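Local coordinates for glutathione S-transferase (Acinetobacter baumannii, PDB 4MP4), which probably transfers glutathione to electrophilic substrates, as expected of a bacterial member of the glutathione S-transferase family, at residues 195-199 with 200-204. Residues are numbered along the deposited sequence; the frame is centred on the assembly and turned at random.
Sequences QWQRP and SVQKW
V201 lays its CG1 methyl over one face of the W196 indole in a CH-pi contact, 4.2 Å from the centroid of the six-membered ring and toward its rim. With CG1 anti to the backbone N (chi1 172°), the beta-branched side chain sends CG2 the other way, to CB of R198; the two branches let one valine touch two residues of the bend between helix 186-196 and helix 199-215. R198 occupies the N-cap position of the second helix, and its carbonyl O accepts a nearly straight bond (169°) from N of Q202, 2.9 Å away and in the carbonyl plane, besides a weak one from N of V201. P199 suits the first helical turn, where a residue without an N-H costs no helix bond; its O takes N of K203 at 2.8 Å. The small S200 fits beside the arginine, OG lying 3.5 Å from CG of R198. Both polar ends turn to E30 of helix 19-30, R198 NH2 in a salt bridge and S200 OG in a hydrogen bond, while the arginine also makes a cation-pi contact with W163. On the outer side, Q197 and Q202 run side by side with amide planes 23° apart, and a water joins Q202 OE1 to Q197 NE2, weakly at the latter. The shared carboxylate thus ties the start of the C-terminal helix to the thioredoxin-like domain, and the positive guanidinium beside it would favour the ionised form of E30.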
# COMPACT_ATOMS: atom_id res chain seq x y z
N GLN A 195 7.16 -13.49 -18.03
CA GLN A 195 6.53 -12.22 -17.70
C GLN A 195 7.34 -11.03 -18.24
O GLN A 195 6.77 -10.03 -18.67
CB GLN A 195 6.29 -12.09 -16.20
CG GLN A 195 5.24 -13.09 -15.67
CD GLN A 195 3.95 -13.10 -16.51
OE1 GLN A 195 3.52 -12.05 -16.99
NE2 GLN A 195 3.35 -14.27 -16.67
N TRP A 196 8.66 -11.17 -18.24
CA TRP A 196 9.57 -10.12 -18.68
C TRP A 196 9.48 -9.89 -20.19
O TRP A 196 9.85 -8.82 -20.68
CB TRP A 196 11.01 -10.46 -18.27
CG TRP A 196 11.79 -9.30 -17.77
CD1 TRP A 196 12.96 -8.80 -18.29
CD2 TRP A 196 11.47 -8.47 -16.64
NE1 TRP A 196 13.38 -7.71 -17.55
CE2 TRP A 196 12.48 -7.49 -16.53
CE3 TRP A 196 10.42 -8.45 -15.71
CZ2 TRP A 196 12.48 -6.51 -15.54
CZ3 TRP A 196 10.42 -7.47 -14.71
CH2 TRP A 196 11.44 -6.51 -14.64
N GLN A 197 8.99 -10.89 -20.92
CA GLN A 197 8.92 -10.83 -22.39
C GLN A 197 7.59 -10.27 -22.84
O GLN A 197 7.36 -10.10 -24.03
CB GLN A 197 9.14 -12.21 -23.01
CG GLN A 197 10.53 -12.77 -22.78
CD GLN A 197 11.61 -11.95 -23.47
OE1 GLN A 197 11.41 -11.45 -24.59
NE2 GLN A 197 12.77 -11.81 -22.81
N ARG A 198 6.71 -9.99 -21.89
CA ARG A 198 5.48 -9.26 -22.17
C ARG A 198 5.88 -7.95 -22.87
O ARG A 198 6.81 -7.29 -22.43
CB ARG A 198 4.75 -8.98 -20.85
CG ARG A 198 3.40 -8.32 -20.96
CD ARG A 198 2.29 -9.34 -20.89
NE ARG A 198 0.99 -8.70 -21.00
CZ ARG A 198 -0.14 -9.35 -21.29
NH1 ARG A 198 -0.13 -10.66 -21.48
NH2 ARG A 198 -1.28 -8.67 -21.37
N PRO A 199 5.21 -7.62 -23.99
CA PRO A 199 5.54 -6.43 -24.79
C PRO A 199 5.55 -5.11 -24.02
O PRO A 199 6.44 -4.29 -24.26
CB PRO A 199 4.44 -6.43 -25.87
CG PRO A 199 4.11 -7.85 -26.04
CD PRO A 199 4.23 -8.48 -24.67
N SER A 200 4.58 -4.90 -23.13
CA SER A 200 4.52 -3.67 -22.34
C SER A 200 5.78 -3.53 -21.50
O SER A 200 6.29 -2.42 -21.29
CB SER A 200 3.30 -3.69 -21.43
OG SER A 200 3.33 -4.84 -20.61
N VAL A 201 6.28 -4.66 -21.01
CA VAL A 201 7.46 -4.68 -20.18
C VAL A 201 8.67 -4.43 -21.07
O VAL A 201 9.53 -3.60 -20.79
CB VAL A 201 7.58 -6.03 -19.40
CG1 VAL A 201 8.94 -6.13 -18.67
CG2 VAL A 201 6.43 -6.18 -18.41
N GLN A 202 8.70 -5.14 -22.18
CA GLN A 202 9.75 -4.98 -23.18
C GLN A 202 9.84 -3.50 -23.59
O GLN A 202 10.93 -2.98 -23.80
CB GLN A 202 9.42 -5.90 -24.35
CG GLN A 202 10.59 -6.61 -25.02
CD GLN A 202 11.55 -7.32 -24.08
OE1 GLN A 202 12.76 -7.21 -24.26
NE2 GLN A 202 11.04 -8.04 -23.09
N LYS A 203 8.71 -2.81 -23.66
CA LYS A 203 8.71 -1.39 -24.05
C LYS A 203 9.35 -0.48 -22.99
O LYS A 203 10.02 0.49 -23.34
CB LYS A 203 7.30 -0.90 -24.44
CG LYS A 203 6.92 -1.23 -25.88
CD LYS A 203 5.41 -1.12 -26.18
CE LYS A 203 4.96 0.31 -26.46
NZ LYS A 203 5.64 0.97 -27.63
N TRP A 204 9.13 -0.81 -21.72
CA TRP A 204 9.86 -0.18 -20.61
C TRP A 204 11.38 -0.35 -20.77
O TRP A 204 12.12 0.64 -20.72
CB TRP A 204 9.41 -0.76 -19.26
CG TRP A 204 10.04 -0.11 -18.03
CD1 TRP A 204 10.97 -0.66 -17.19
CD2 TRP A 204 9.78 1.21 -17.52
NE1 TRP A 204 11.29 0.22 -16.18
CE2 TRP A 204 10.58 1.38 -16.36
CE3 TRP A 204 8.95 2.26 -17.93
CZ2 TRP A 204 10.58 2.56 -15.60
CZ3 TRP A 204 8.95 3.44 -17.18
CH2 TRP A 204 9.76 3.58 -16.03
O HOH W 1 14.39 -9.05 -22.24